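Local coordinates for protein pleckstrin homology domain-containing family A member 8 (Homo sapiens, PDB 5KDI) that binds simple glycosphingolipids in a GLTP-fold domain and probably transfers them between membranes, at residues K70-T73 with L74-V78; L199-H203 with G204-D208. The protein carries 2 engineered substitutions. All blocks are in the same frame, centred on the assembly; numbering follows the deposited sequence.

Contact 1. Residues K70-T73 with L74-V78; sequences KFTT and LQKIV. Engineered in segment 70-73: Lys-70 (natural residue Glu).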
# COMPACT_ATOMS: atom_id res chain seq x y z
N LYS A 70 0.43 -5.84 23.74
CA LYS A 70 -0.23 -4.58 23.80
C LYS A 70 -0.61 -4.04 22.43
O LYS A 70 -1.62 -3.37 22.30
CB LYS A 70 0.64 -3.59 24.57
CG LYS A 70 -0.01 -2.24 24.77
CD LYS A 70 0.91 -1.35 25.58
CE LYS A 70 0.17 -0.14 26.17
NZ LYS A 70 -1.17 -0.47 26.77
N PHE A 71 0.20 -4.34 21.43
CA PHE A 71 0.11 -3.65 20.12
C PHE A 71 -0.34 -4.60 19.00
O PHE A 71 0.15 -4.56 17.88
CB PHE A 71 1.49 -3.01 19.81
CG PHE A 71 1.87 -1.91 20.76
CD1 PHE A 71 0.93 -0.95 21.16
CD2 PHE A 71 3.16 -1.78 21.18
CE1 PHE A 71 1.31 0.05 21.97
CE2 PHE A 71 3.56 -0.77 22.00
CZ PHE A 71 2.65 0.17 22.38
N THR A 72 -1.32 -5.44 19.33
CA THR A 72 -1.82 -6.43 18.42
C THR A 72 -2.52 -5.88 17.18
O THR A 72 -2.59 -6.56 16.14
CB THR A 72 -2.82 -7.39 19.11
OG1 THR A 72 -3.88 -6.62 19.66
CG2 THR A 72 -2.11 -8.22 20.23
N THR A 73 -2.93 -4.61 17.26
CA THR A 73 -3.56 -3.97 16.16
C THR A 73 -2.97 -2.59 15.89
O THR A 73 -2.36 -1.96 16.74
CB THR A 73 -5.06 -3.81 16.36
OG1 THR A 73 -5.28 -2.89 17.41
CG2 THR A 73 -5.74 -5.16 16.66
N LEU A 74 -3.21 -2.13 14.67
CA LEU A 74 -2.79 -0.78 14.29
C LEU A 74 -3.42 0.26 15.20
O LEU A 74 -2.77 1.27 15.58
CB LEU A 74 -3.10 -0.52 12.83
CG LEU A 74 -2.50 -1.39 11.71
CD1 LEU A 74 -3.02 -1.03 10.32
CD2 LEU A 74 -0.98 -1.44 11.79
N GLN A 75 -4.70 0.10 15.47
CA GLN A 75 -5.40 1.05 16.30
C GLN A 75 -4.82 1.16 17.72
O GLN A 75 -4.69 2.24 18.29
CB GLN A 75 -6.89 0.79 16.37
CG GLN A 75 -7.62 0.88 15.03
CD GLN A 75 -7.82 -0.48 14.31
OE1 GLN A 75 -6.90 -1.34 14.29
NE2 GLN A 75 -9.02 -0.66 13.76
N LYS A 76 -4.41 0.01 18.29
CA LYS A 76 -3.77 -0.01 19.59
C LYS A 76 -2.48 0.77 19.59
O LYS A 76 -2.18 1.49 20.56
CB LYS A 76 -3.60 -1.43 20.09
CG LYS A 76 -4.92 -2.08 20.51
CD LYS A 76 -4.69 -3.55 20.88
CE LYS A 76 -5.93 -4.26 21.35
NZ LYS A 76 -6.37 -3.81 22.69
N ILE A 77 -1.71 0.68 18.51
CA ILE A 77 -0.48 1.46 18.41
C ILE A 77 -0.80 2.97 18.33
O ILE A 77 -0.22 3.75 19.09
CB ILE A 77 0.37 1.03 17.19
CG1 ILE A 77 0.84 -0.45 17.36
CG2 ILE A 77 1.56 2.00 17.01
CD1 ILE A 77 1.50 -1.13 16.19
N VAL A 78 -1.68 3.35 17.42
CA VAL A 78 -1.99 4.76 17.21
C VAL A 78 -2.60 5.36 18.48
O VAL A 78 -2.17 6.46 18.93
CB VAL A 78 -2.90 4.95 16.00
CG1 VAL A 78 -3.39 6.41 15.92
CG2 VAL A 78 -2.16 4.57 14.73
O HOH W 1 -3.94 -5.26 24.07
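With chi1 at 68°, Thr-73 sets OG1 between its own backbone N and carbonyl carbon, and from there the hydroxyl oxygen reaches the backbone of Lys-76. Ile-77, chi1 -64°, holds CG1 beside its backbone N, so that this branch runs back to Phe-71. Thr-73 accepts two backbone hydrogen bonds: Lys-76 N donates to Thr-73 OG1 at 3.2 Å, with an N-H...O angle of 158°, and Ile-77 N donates to Thr-73 O, also at 3.2 Å. Thr-73 is thus the N-cap of helix 74-83, its side chain taking up an amide in the first turn while its carbonyl begins the regular helical bonding. Thr-73 OG1 also lies 3.2 Å from Lys-76 CG, against the aliphatic part of that side chain. Further along that chain, Lys-76 CD passes 3.4 Å from Thr-72 OG1, the two side chains running side by side in the same direction. Lys-76 NZ then donates to a water 3.1 Å away, which makes only a weak bond to the carbonyl oxygen of the engineered residue Lys-70. On the apolar side, Phe-71 and Ile-77 cross at about a right angle, with Phe-71 CB 3.6 Å from Ile-77 CG1. The Phe-71 ring also meets His-80, about one turn beyond Ile-77 on the helix, edge-to-face.

Contact 2. Residues L199-H203 with G204-D208; sequences LYEVH and GLESD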
# COMPACT_ATOMS: atom_id res chain seq x y z
N LEU A 199 -10.33 6.52 11.96
CA LEU A 199 -9.50 6.63 13.13
C LEU A 199 -8.75 7.98 13.08
O LEU A 199 -8.71 8.72 14.06
CB LEU A 199 -8.56 5.46 13.21
CG LEU A 199 -7.53 5.50 14.35
CD1 LEU A 199 -8.18 5.08 15.66
CD2 LEU A 199 -6.35 4.54 14.00
N TYR A 200 -8.10 8.24 11.94
CA TYR A 200 -7.34 9.49 11.80
C TYR A 200 -8.23 10.75 11.87
O TYR A 200 -7.87 11.70 12.54
CB TYR A 200 -6.45 9.45 10.60
CG TYR A 200 -5.14 8.70 10.83
CD1 TYR A 200 -5.11 7.34 11.13
CD2 TYR A 200 -3.92 9.36 10.77
CE1 TYR A 200 -3.93 6.67 11.34
CE2 TYR A 200 -2.74 8.69 10.94
CZ TYR A 200 -2.73 7.36 11.31
OH TYR A 200 -1.57 6.69 11.53
N GLU A 201 -9.38 10.72 11.20
CA GLU A 201 -10.29 11.84 11.23
C GLU A 201 -10.79 12.11 12.65
O GLU A 201 -10.79 13.28 13.07
CB GLU A 201 -11.44 11.66 10.24
CG GLU A 201 -10.95 11.53 8.78
CD GLU A 201 -11.95 10.82 7.85
OE1 GLU A 201 -13.12 10.63 8.26
OE2 GLU A 201 -11.55 10.43 6.71
N VAL A 202 -11.26 11.08 13.33
CA VAL A 202 -11.87 11.23 14.63
C VAL A 202 -10.89 11.79 15.69
O VAL A 202 -11.28 12.57 16.55
CB VAL A 202 -12.55 9.93 15.14
CG1 VAL A 202 -13.07 10.08 16.56
CG2 VAL A 202 -13.72 9.57 14.26
N HIS A 203 -9.61 11.43 15.57
CA HIS A 203 -8.61 11.81 16.55
C HIS A 203 -7.80 13.00 16.07
O HIS A 203 -6.83 13.38 16.71
CB HIS A 203 -7.76 10.64 16.90
CG HIS A 203 -8.53 9.55 17.58
ND1 HIS A 203 -8.86 9.60 18.90
CD2 HIS A 203 -9.14 8.42 17.06
CE1 HIS A 203 -9.57 8.50 19.23
NE2 HIS A 203 -9.78 7.78 18.10
N GLY A 204 -8.16 13.60 14.95
CA GLY A 204 -7.52 14.86 14.55
C GLY A 204 -6.08 14.64 14.05
O GLY A 204 -5.24 15.55 14.23
N LEU A 205 -5.80 13.47 13.42
CA LEU A 205 -4.44 13.05 13.06
C LEU A 205 -4.14 13.22 11.57
O LEU A 205 -3.04 12.86 11.13
CB LEU A 205 -4.20 11.60 13.49
CG LEU A 205 -4.33 11.25 14.93
CD1 LEU A 205 -4.28 9.74 15.17
CD2 LEU A 205 -3.39 12.06 15.79
N GLU A 206 -5.11 13.67 10.76
CA GLU A 206 -4.93 13.95 9.33
C GLU A 206 -4.21 15.25 9.11
O GLU A 206 -4.82 16.26 8.94
CB GLU A 206 -6.27 14.03 8.56
CG GLU A 206 -6.91 12.72 8.39
CD GLU A 206 -6.20 11.76 7.37
OE1 GLU A 206 -5.24 12.09 6.64
OE2 GLU A 206 -6.66 10.64 7.39
N SER A 207 -2.90 15.18 9.04
CA SER A 207 -2.02 16.34 8.88
C SER A 207 -2.12 17.04 7.48
O SER A 207 -2.24 16.40 6.43
CB SER A 207 -0.56 15.92 9.04
OG SER A 207 0.30 16.93 8.52
N ASP A 208 -2.06 18.35 7.48
CA ASP A 208 -2.21 19.08 6.20
C ASP A 208 -0.83 19.36 5.56
O ASP A 208 -0.74 19.88 4.46
CB ASP A 208 -3.12 20.32 6.35
CG ASP A 208 -2.70 21.29 7.51
OD1 ASP A 208 -3.49 21.40 8.49
OD2 ASP A 208 -1.63 21.95 7.41
O HOH W 2 -9.02 10.71 6.36
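Tyr-200 and Glu-201, in the last turn of helix 172-202, accept backbone hydrogen bonds from Leu-205 and Gly-204, and the two bonds differ in geometry. Leu-205 N donates to Tyr-200 O at 2.9 Å and almost straight, with an N-H...O angle of 172°. Gly-204 N reaches Glu-201 O at 3.2 Å from above the carbonyl plane, away from the lone pairs.

Apolar contact follows from this fold-back. Leu-205 crosses Tyr-200 at about a right angle, bringing its CB to 3.5 Å from ring atom CD2 of Tyr-200 and placing CD1 over one face of the ring. The same methyl, Leu-205 CD1, also lies 4.0 Å from His-203 CB, at the residue where the chain leaves the helix.

Charge enters through Glu-206. A bend at chi2 (-71°) turns its carboxylate back toward the helix, and Glu-206 OE2 comes to 3.4 Å from Tyr-200 CB. That oxygen forms a salt bridge with Lys-101, which also makes a cation-pi contact with the Tyr-200 ring. Tyr-200 OH is in turn hydrogen-bonded to Thr-94 O of helix 93-115.

Gly-204, with phi at 73°, is the C-prime residue of a Schellman motif. The paired backbone bonds, together with apolar packing of Leu-205 against Tyr-200 across the turn, are the signature of this way of ending a helix.

Read from the N terminus, the chain leaves helix 47-64, runs through a loop and reaches contact 1, where helix 74-83 begins. Helix 93-115 and several others follow before helix 172-202 ends at contact 2. Each contact joins adjoining segments, so neither closes a long loop; they stand in series, without nesting or crossing. In space, however, this helix start and this helix end are neighbours. Val-78 CG1 packs 3.5 Å from Leu-205 CD1, and Gln-75 CG lies 4.0 Å from Leu-199 CD2. Both contacts also rest on helix 93-115, where Leu-97 touches Leu-74, Val-78 and Tyr-200, joining three helices of the all-helical GLTP fold.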